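Local structure of DUF3013 family protein (3NAT) at residues T36-V41 against G71-N76; R100-D105 against K148-T153; K19-Y24 against H109-V114. The protein is of unknown function but belongs to the DUF3013 family, adopts an alpha-beta half-sandwich fold and forms a two-chain assembly in the crystal. All blocks are in the same frame, centred on the assembly; numbering follows the deposited sequence.

Contact 1 of 3, residues T36-V41 against G71-N76; sequences TIEVIV and GLLFYN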
loop_
_atom_site.group_PDB
_atom_site.type_symbol
_atom_site.label_atom_id
_atom_site.label_comp_id
_atom_site.label_asym_id
_atom_site.label_seq_id
_atom_site.Cartn_x
_atom_site.Cartn_y
_atom_site.Cartn_z
ATOM N N THR A 36 -7.187 8.493 -2.814
ATOM C CA THR A 36 -5.765 8.700 -2.697
ATOM C C THR A 36 -5.445 10.180 -2.710
ATOM O O THR A 36 -6.086 10.958 -3.407
ATOM C CB THR A 36 -5.065 8.021 -3.860
ATOM O OG1 THR A 36 -4.188 7.010 -3.356
ATOM C CG2 THR A 36 -4.291 9.028 -4.680
ATOM N N ILE A 37 -4.457 10.570 -1.920
ATOM C CA ILE A 37 -4.034 11.961 -1.873
ATOM C C ILE A 37 -2.537 12.018 -2.070
ATOM O O ILE A 37 -1.788 11.461 -1.271
ATOM C CB ILE A 37 -4.347 12.597 -0.520
ATOM C CG1 ILE A 37 -5.854 12.803 -0.348
ATOM C CG2 ILE A 37 -3.619 13.911 -0.384
ATOM C CD1 ILE A 37 -6.242 13.373 1.018
ATOM N N GLU A 38 -2.098 12.689 -3.128
ATOM C CA GLU A 38 -0.682 12.704 -3.464
ATOM C C GLU A 38 -0.083 14.082 -3.276
ATOM O O GLU A 38 -0.651 15.078 -3.711
ATOM C CB GLU A 38 -0.474 12.248 -4.901
ATOM C CG GLU A 38 0.965 12.279 -5.372
ATOM C CD GLU A 38 1.110 11.860 -6.842
ATOM O OE1 GLU A 38 0.081 11.809 -7.561
ATOM O OE2 GLU A 38 2.252 11.586 -7.280
ATOM N N VAL A 39 1.067 14.129 -2.621
ATOM C CA VAL A 39 1.804 15.370 -2.458
ATOM C C VAL A 39 2.910 15.429 -3.489
ATOM O O VAL A 39 3.851 14.650 -3.428
ATOM C CB VAL A 39 2.447 15.452 -1.076
ATOM C CG1 VAL A 39 3.265 16.723 -0.945
ATOM C CG2 VAL A 39 1.379 15.377 -0.001
ATOM N N ILE A 40 2.794 16.354 -4.436
ATOM C CA ILE A 40 3.812 16.517 -5.460
ATOM C C ILE A 40 4.851 17.523 -5.027
ATOM O O ILE A 40 4.562 18.482 -4.321
ATOM C CB ILE A 40 3.245 17.009 -6.784
ATOM C CG1 ILE A 40 1.794 16.552 -6.967
ATOM C CG2 ILE A 40 4.169 16.595 -7.931
ATOM C CD1 ILE A 40 1.611 15.081 -6.963
ATOM N N VAL A 41 6.061 17.320 -5.511
ATOM C CA VAL A 41 7.209 18.013 -4.986
ATOM C C VAL A 41 8.203 18.249 -6.122
ATOM O O VAL A 41 8.500 17.329 -6.888
ATOM C CB VAL A 41 7.820 17.151 -3.871
ATOM C CG1 VAL A 41 9.319 17.093 -3.978
ATOM C CG2 VAL A 41 7.379 17.653 -2.515
ATOM N N GLY A 71 6.738 12.370 -5.756
ATOM C CA GLY A 71 5.438 12.342 -5.113
ATOM C C GLY A 71 5.359 11.402 -3.924
ATOM O O GLY A 71 6.000 10.337 -3.901
ATOM N N LEU A 72 4.561 11.813 -2.939
ATOM C CA LEU A 72 4.318 11.047 -1.723
ATOM C C LEU A 72 2.823 10.761 -1.604
ATOM O O LEU A 72 2.011 11.677 -1.660
ATOM C CB LEU A 72 4.808 11.835 -0.512
ATOM C CG LEU A 72 6.295 12.203 -0.503
ATOM C CD1 LEU A 72 6.560 13.422 -1.361
ATOM C CD2 LEU A 72 6.775 12.452 0.913
ATOM N N LEU A 73 2.453 9.496 -1.437
ATOM C CA LEU A 73 1.044 9.114 -1.558
ATOM C C LEU A 73 0.349 8.658 -0.274
ATOM O O LEU A 73 0.894 7.888 0.509
ATOM C CB LEU A 73 0.895 8.024 -2.613
ATOM C CG LEU A 73 -0.530 7.727 -3.067
ATOM C CD1 LEU A 73 -1.040 8.867 -3.936
ATOM C CD2 LEU A 73 -0.558 6.421 -3.832
ATOM N N PHE A 74 -0.876 9.128 -0.082
ATOM C CA PHE A 74 -1.722 8.646 0.995
ATOM C C PHE A 74 -2.812 7.785 0.394
ATOM O O PHE A 74 -3.488 8.212 -0.544
ATOM C CB PHE A 74 -2.359 9.820 1.708
ATOM C CG PHE A 74 -1.400 10.621 2.521
ATOM C CD1 PHE A 74 -1.084 10.240 3.813
ATOM C CD2 PHE A 74 -0.824 11.764 2.008
ATOM C CE1 PHE A 74 -0.203 10.981 4.580
ATOM C CE2 PHE A 74 0.056 12.512 2.767
ATOM C CZ PHE A 74 0.369 12.118 4.056
ATOM N N TYR A 75 -2.999 6.582 0.925
ATOM C CA TYR A 75 -3.940 5.660 0.310
ATOM C C TYR A 75 -4.718 4.854 1.322
ATOM O O TYR A 75 -4.245 4.601 2.433
ATOM C CB TYR A 75 -3.210 4.699 -0.618
ATOM C CG TYR A 75 -2.341 3.701 0.114
ATOM C CD1 TYR A 75 -2.712 2.365 0.223
ATOM C CD2 TYR A 75 -1.162 4.096 0.715
ATOM C CE1 TYR A 75 -1.917 1.447 0.898
ATOM C CE2 TYR A 75 -0.368 3.190 1.396
ATOM C CZ TYR A 75 -0.740 1.864 1.474
ATOM O OH TYR A 75 0.064 0.971 2.153
ATOM N N ASN A 76 -5.920 4.456 0.918
ATOM C CA ASN A 76 -6.733 3.528 1.690
ATOM C C ASN A 76 -6.419 2.117 1.238
ATOM O O ASN A 76 -6.663 1.777 0.090
ATOM C CB ASN A 76 -8.214 3.810 1.475
ATOM C CG ASN A 76 -9.100 2.975 2.377
ATOM O OD1 ASN A 76 -8.676 1.954 2.915
ATOM N ND2 ASN A 76 -10.340 3.410 2.552
#
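Phe74 lies alongside Val39 on one face of the sheet, both side chains pointing the same way, with the ring edge at CE2 of Phe74 4.2 Å from CG2 of Val39. CG of Phe74 is anti to the carbonyl carbon (chi1 -71°), a setting that leaves the backbone O of Ile37 at the ring edge and in its plane. On the same face CB of Phe74 meets CB of Ile37 at 4.1 Å, and Leu72 sits across from Val39. Helices 9-20 and 101-125 pack on this side, where Leu13 touches Ile37 and Phe107 meets Phe74 edge-to-face. The other face carries Thr36, Glu38 and Leu73. Here the side chains of Leu73 and Thr36 cross at about a right angle, and CD1 of Leu73 reaches CG2 of Thr36 at 3.3 Å and CB of Glu38 at 3.6 Å. Tyr75 turns its ring away from strand 36-46, close to a bound zinc ion and a citrate. The strands run antiparallel, with Ile37-Phe74 and Val39-Leu72 as hydrogen-bonded pairs; the bond from Val39 N to Leu72 O (2.8 Å) is nearly straight at 174°. O of Phe74 accepts twice, from Ile37 N in the carbonyl plane at 2.9 Å and from Thr36 OG1 above that plane at 3.1 Å. The buried threonine hydroxyl is thus satisfied by the main chain, while the face of Ile37, Val39, Leu72 and Phe74 is apolar and packs on helices.

Contact 2 of 3, residues R100-D105 against K148-T153; sequences RKAVLD and KKVAET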
loop_
_atom_site.group_PDB
_atom_site.type_symbol
_atom_site.label_atom_id
_atom_site.label_comp_id
_atom_site.label_asym_id
_atom_site.label_seq_id
_atom_site.Cartn_x
_atom_site.Cartn_y
_atom_site.Cartn_z
ATOM N N ARG A 100 -3.893 9.984 12.605
ATOM C CA ARG A 100 -3.629 10.798 13.772
ATOM C C ARG A 100 -2.964 12.083 13.300
ATOM O O ARG A 100 -2.192 12.090 12.336
ATOM C CB ARG A 100 -2.724 10.058 14.753
ATOM C CG ARG A 100 -3.448 9.040 15.612
ATOM C CD ARG A 100 -2.476 8.061 16.244
ATOM N NE ARG A 100 -1.407 8.743 16.972
ATOM C CZ ARG A 100 -0.104 8.600 16.725
ATOM N NH1 ARG A 100 0.316 7.790 15.759
ATOM N NH2 ARG A 100 0.786 9.267 17.453
ATOM N N LYS A 101 -3.279 13.176 13.974
ATOM C CA LYS A 101 -2.711 14.461 13.631
ATOM C C LYS A 101 -1.189 14.383 13.681
ATOM O O LYS A 101 -0.506 14.922 12.815
ATOM C CB LYS A 101 -3.222 15.505 14.615
ATOM C CG LYS A 101 -2.883 16.936 14.269
ATOM C CD LYS A 101 -3.451 17.859 15.323
ATOM C CE LYS A 101 -2.489 18.978 15.643
ATOM N NZ LYS A 101 -2.361 19.932 14.512
ATOM N N ALA A 102 -0.671 13.691 14.693
ATOM C CA ALA A 102 0.772 13.600 14.929
ATOM C C ALA A 102 1.511 13.060 13.726
ATOM O O ALA A 102 2.648 13.435 13.458
ATOM C CB ALA A 102 1.058 12.741 16.142
ATOM N N VAL A 103 0.857 12.159 13.012
ATOM C CA VAL A 103 1.417 11.585 11.804
ATOM C C VAL A 103 1.405 12.592 10.670
ATOM O O VAL A 103 2.389 12.740 9.951
ATOM C CB VAL A 103 0.594 10.393 11.354
ATOM C CG1 VAL A 103 1.083 9.891 10.003
ATOM C CG2 VAL A 103 0.645 9.313 12.409
ATOM N N LEU A 104 0.276 13.264 10.489
ATOM C CA LEU A 104 0.196 14.300 9.478
ATOM C C LEU A 104 1.288 15.316 9.754
ATOM O O LEU A 104 1.936 15.813 8.841
ATOM C CB LEU A 104 -1.162 14.992 9.514
ATOM C CG LEU A 104 -2.280 14.495 8.595
ATOM C CD1 LEU A 104 -1.721 14.014 7.284
ATOM C CD2 LEU A 104 -3.078 13.396 9.247
ATOM N N ASP A 105 1.490 15.620 11.026
ATOM C CA ASP A 105 2.450 16.640 11.418
ATOM C C ASP A 105 3.885 16.179 11.258
ATOM O O ASP A 105 4.718 16.920 10.750
ATOM C CB ASP A 105 2.198 17.070 12.853
ATOM C CG ASP A 105 1.006 17.991 12.975
ATOM O OD1 ASP A 105 0.604 18.543 11.933
ATOM O OD2 ASP A 105 0.485 18.169 14.101
ATOM N N LYS A 148 7.069 10.655 16.692
ATOM C CA LYS A 148 7.250 10.514 18.136
ATOM C C LYS A 148 7.471 11.872 18.776
ATOM O O LYS A 148 6.977 12.151 19.863
ATOM C CB LYS A 148 8.460 9.626 18.473
ATOM C CG LYS A 148 8.347 8.153 18.089
ATOM C CD LYS A 148 8.919 7.261 19.194
ATOM C CE LYS A 148 9.332 5.874 18.689
ATOM N NZ LYS A 148 10.757 5.816 18.212
ATOM N N LYS A 149 8.238 12.711 18.098
ATOM C CA LYS A 149 8.644 13.987 18.656
ATOM C C LYS A 149 7.454 14.940 18.776
ATOM O O LYS A 149 7.387 15.751 19.703
ATOM C CB LYS A 149 9.793 14.594 17.836
ATOM C CG LYS A 149 11.174 14.069 18.251
ATOM C CD LYS A 149 12.303 14.826 17.558
ATOM C CE LYS A 149 12.440 14.408 16.107
ATOM N NZ LYS A 149 13.490 15.184 15.394
ATOM N N VAL A 150 6.519 14.820 17.839
ATOM C CA VAL A 150 5.270 15.569 17.873
ATOM C C VAL A 150 4.279 14.924 18.854
ATOM O O VAL A 150 3.588 15.605 19.605
ATOM C CB VAL A 150 4.621 15.625 16.467
ATOM C CG1 VAL A 150 3.198 16.160 16.558
ATOM C CG2 VAL A 150 5.470 16.456 15.493
ATOM N N ALA A 151 4.220 13.599 18.848
ATOM C CA ALA A 151 3.266 12.874 19.676
ATOM C C ALA A 151 3.471 13.098 21.179
ATOM O O ALA A 151 2.657 12.661 21.999
ATOM C CB ALA A 151 3.313 11.385 19.343
ATOM N N GLU A 152 4.552 13.780 21.540
ATOM C CA GLU A 152 4.814 14.097 22.940
ATOM C C GLU A 152 4.522 15.561 23.229
ATOM O O GLU A 152 4.458 15.976 24.383
ATOM C CB GLU A 152 6.257 13.762 23.306
ATOM C CG GLU A 152 6.570 12.282 23.245
ATOM C CD GLU A 152 8.003 11.981 23.630
ATOM O OE1 GLU A 152 8.904 12.743 23.214
ATOM O OE2 GLU A 152 8.226 10.981 24.345
ATOM N N THR A 153 4.345 16.337 22.166
ATOM C CA THR A 153 3.995 17.746 22.281
ATOM C C THR A 153 2.515 17.933 22.595
ATOM O O THR A 153 2.141 18.806 23.379
ATOM C CB THR A 153 4.296 18.504 20.974
ATOM O OG1 THR A 153 5.711 18.568 20.772
ATOM C CG2 THR A 153 3.727 19.919 21.026
#
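The helical layer of this half sandwich is joined here, where the first turns of helix 101-125 meet the last turn of helix 140-151. Arg100 holds the N-cap position of the first helix, and Val150 and Ala151 supply the surface opposite. Val150 has CG1 anti to its backbone N (chi1 169°), and this methyl reaches across to two successive turns: it is 3.9 Å from CA of Ala102 and 3.9 Å from CB of Asp105, whose side chain that of Val150 crosses at about a right angle. Beside it the methyls of Ala102 and Ala151 meet tip to tip, CB to CB at 4.1 Å. Arg100 bends at chi3 so that its guanidinium presents an edge to Ala151, with NH2 of Arg100 3.8 Å from CB of Ala151 and that methyl in the guanidinium plane. The polar partners of Asp105 are other residues: OD1 is hydrogen-bonded to Tyr12 OH on helix 9-20, and OD2 of Asp105 makes a weak salt bridge with Lys101 NZ at 3.4 Å. The arrangement is a small-residue contact, CA of Ala102 lying 5.4 Å from CA of Ala151, between the start of one helix and the end of another in the helical layer of an alpha-beta half sandwich.

Contact 3 of 3, residues K19-Y24 against H109-V114; sequences KHLGDY and HYLKVV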
loop_
_atom_site.group_PDB
_atom_site.type_symbol
_atom_site.label_atom_id
_atom_site.label_comp_id
_atom_site.label_asym_id
_atom_site.label_seq_id
_atom_site.Cartn_x
_atom_site.Cartn_y
_atom_site.Cartn_z
ATOM N N LYS A 19 2.035 26.576 5.268
ATOM C CA LYS A 19 2.534 27.159 6.500
ATOM C C LYS A 19 4.002 26.821 6.751
ATOM O O LYS A 19 4.763 27.665 7.207
ATOM C CB LYS A 19 1.675 26.717 7.683
ATOM C CG LYS A 19 2.144 27.272 9.018
ATOM C CD LYS A 19 1.216 26.855 10.151
ATOM C CE LYS A 19 1.610 27.495 11.471
ATOM N NZ LYS A 19 0.776 26.964 12.579
ATOM N N HIS A 20 4.400 25.589 6.454
ATOM C CA HIS A 20 5.748 25.135 6.796
ATOM C C HIS A 20 6.665 24.918 5.586
ATOM O O HIS A 20 7.881 24.845 5.737
ATOM C CB HIS A 20 5.691 23.872 7.674
ATOM C CG HIS A 20 4.924 24.058 8.948
ATOM N ND1 HIS A 20 5.465 24.665 10.060
ATOM C CD2 HIS A 20 3.652 23.728 9.281
ATOM C CE1 HIS A 20 4.562 24.699 11.025
ATOM N NE2 HIS A 20 3.453 24.136 10.578
ATOM N N LEU A 21 6.082 24.829 4.393
ATOM C CA LEU A 21 6.854 24.584 3.182
ATOM C C LEU A 21 6.486 25.545 2.060
ATOM O O LEU A 21 6.335 25.132 0.908
ATOM C CB LEU A 21 6.629 23.154 2.696
ATOM C CG LEU A 21 6.851 21.996 3.669
ATOM C CD1 LEU A 21 6.354 20.717 3.044
ATOM C CD2 LEU A 21 8.310 21.850 4.051
ATOM N N GLY A 22 6.335 26.823 2.387
ATOM C CA GLY A 22 6.000 27.804 1.373
ATOM C C GLY A 22 7.163 28.020 0.426
ATOM O O GLY A 22 6.975 28.265 -0.768
ATOM N N ASP A 23 8.370 27.915 0.973
ATOM C CA ASP A 23 9.598 28.130 0.220
ATOM C C ASP A 23 9.832 27.044 -0.812
ATOM O O ASP A 23 10.730 27.155 -1.643
ATOM C CB ASP A 23 10.795 28.179 1.168
ATOM C CG ASP A 23 10.671 29.278 2.200
ATOM O OD1 ASP A 23 9.923 30.253 1.954
ATOM O OD2 ASP A 23 11.326 29.163 3.257
ATOM N N TYR A 24 9.031 25.988 -0.752
ATOM C CA TYR A 24 9.189 24.872 -1.674
ATOM C C TYR A 24 8.011 24.748 -2.629
ATOM O O TYR A 24 6.913 25.244 -2.358
ATOM C CB TYR A 24 9.400 23.560 -0.913
ATOM C CG TYR A 24 10.751 23.439 -0.235
ATOM C CD1 TYR A 24 11.887 23.089 -0.966
ATOM C CD2 TYR A 24 10.891 23.663 1.136
ATOM C CE1 TYR A 24 13.125 22.971 -0.357
ATOM C CE2 TYR A 24 12.128 23.547 1.759
ATOM C CZ TYR A 24 13.240 23.200 1.005
ATOM O OH TYR A 24 14.473 23.085 1.606
ATOM N N HIS A 109 6.945 17.824 8.868
ATOM C CA HIS A 109 8.243 18.252 9.365
ATOM C C HIS A 109 9.379 17.393 8.882
ATOM O O HIS A 109 10.501 17.874 8.732
ATOM C CB HIS A 109 8.224 18.354 10.885
ATOM C CG HIS A 109 7.296 19.418 11.380
ATOM N ND1 HIS A 109 7.639 20.752 11.398
ATOM C CD2 HIS A 109 6.015 19.349 11.813
ATOM C CE1 HIS A 109 6.615 21.460 11.846
ATOM N NE2 HIS A 109 5.619 20.633 12.102
ATOM N N TYR A 110 9.095 16.122 8.624
ATOM C CA TYR A 110 10.115 15.263 8.061
ATOM C C TYR A 110 10.296 15.612 6.587
ATOM O O TYR A 110 11.410 15.776 6.099
ATOM C CB TYR A 110 9.747 13.801 8.223
ATOM C CG TYR A 110 10.807 12.904 7.644
ATOM C CD1 TYR A 110 12.149 13.151 7.904
ATOM C CD2 TYR A 110 10.479 11.819 6.843
ATOM C CE1 TYR A 110 13.130 12.354 7.393
ATOM C CE2 TYR A 110 11.472 11.002 6.322
ATOM C CZ TYR A 110 12.795 11.287 6.602
ATOM O OH TYR A 110 13.811 10.514 6.103
ATOM N N LEU A 111 9.184 15.743 5.883
ATOM C CA LEU A 111 9.221 16.174 4.502
ATOM C C LEU A 111 10.102 17.406 4.320
ATOM O O LEU A 111 10.811 17.538 3.333
ATOM C CB LEU A 111 7.814 16.485 4.020
ATOM C CG LEU A 111 7.743 16.917 2.556
ATOM C CD1 LEU A 111 8.401 15.875 1.641
ATOM C CD2 LEU A 111 6.299 17.149 2.161
ATOM N N LYS A 112 10.055 18.324 5.268
ATOM C CA LYS A 112 10.889 19.506 5.141
ATOM C C LYS A 112 12.352 19.092 5.200
ATOM O O LYS A 112 13.141 19.498 4.360
ATOM C CB LYS A 112 10.566 20.548 6.206
ATOM C CG LYS A 112 11.495 21.743 6.149
ATOM C CD LYS A 112 11.121 22.834 7.136
ATOM C CE LYS A 112 12.307 23.758 7.369
ATOM N NZ LYS A 112 12.947 24.188 6.089
ATOM N N VAL A 113 12.701 18.275 6.190
ATOM C CA VAL A 113 14.046 17.724 6.305
ATOM C C VAL A 113 14.452 17.054 4.990
ATOM O O VAL A 113 15.528 17.310 4.448
ATOM C CB VAL A 113 14.103 16.673 7.427
ATOM C CG1 VAL A 113 15.301 15.762 7.270
ATOM C CG2 VAL A 113 14.123 17.332 8.767
ATOM N N VAL A 114 13.577 16.195 4.482
ATOM C CA VAL A 114 13.832 15.475 3.247
ATOM C C VAL A 114 14.133 16.419 2.072
ATOM O O VAL A 114 14.981 16.135 1.238
ATOM C CB VAL A 114 12.652 14.523 2.932
ATOM C CG1 VAL A 114 12.654 14.096 1.483
ATOM C CG2 VAL A 114 12.703 13.318 3.837
#
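This is a mixed aromatic and aliphatic contact between the C-terminal end of helix 9-20, with the turn that follows it, and the middle of helix 101-125. Two imidazoles form an edge-to-face pair, the edge of His109 directed at the face of His20, with ring centroids 4.8 Å apart and planes at 59°. CE1 of His109 stands over that face toward the rim, 3.8 Å from ND1 of His20, while CG of Lys19 lies over the opposite face. NE2 of His20 and NE2 of His109 are separated by 4.4 Å, so simultaneous protonation of both rings would probably be discouraged. Deeper in, Leu21 splits its two methyls between neighbouring residues of the long helix: CD1 of Leu21 meets CD2 of Leu111 at 3.7 Å, the two side chains crossing at about a right angle, and CD2 of Leu21 rests on CB of Lys112 at 3.4 Å. Leu21 also opens the type I beta turn ending at Tyr24, which carries the chain from the helical layer of the half sandwich into strand 25-31, outermost in the sheet of this chain. Lys112 extends along this turn, its CD 4.1 Å from the backbone O of His20, and bends only at chi4 (48°). Its NZ comes to the edge of the Tyr24 ring, 4.5 Å from CE2 of Tyr24. Asp116, one turn further along the helix, is hydrogen-bonded to the Tyr24 hydroxyl and forms a long, weak ion pair with Lys112 NZ.

Overall arrangement
From the N terminus, contact 3 opens first, at the end of helix 9-20, and remains open until residues 109-114. Contact 1 lies wholly within that span: strand 36-46 pairs antiparallel with strand 65-75, after a connection that is partly not modelled, and closes its loop before helix 101-125 begins. Contact 2 opens at the start of this helix, ahead of the closure of contact 3, and closes only at residues 148-153, so the two cross. Helix 101-125 is the shared element, bound to helix 140-151 near its start and to the 19-24 region further along. Contact 1 joins the central strands of the sheet, with Phe74 packing on Leu104 and Leu72 on Leu111, linking the sheet to both helical contacts.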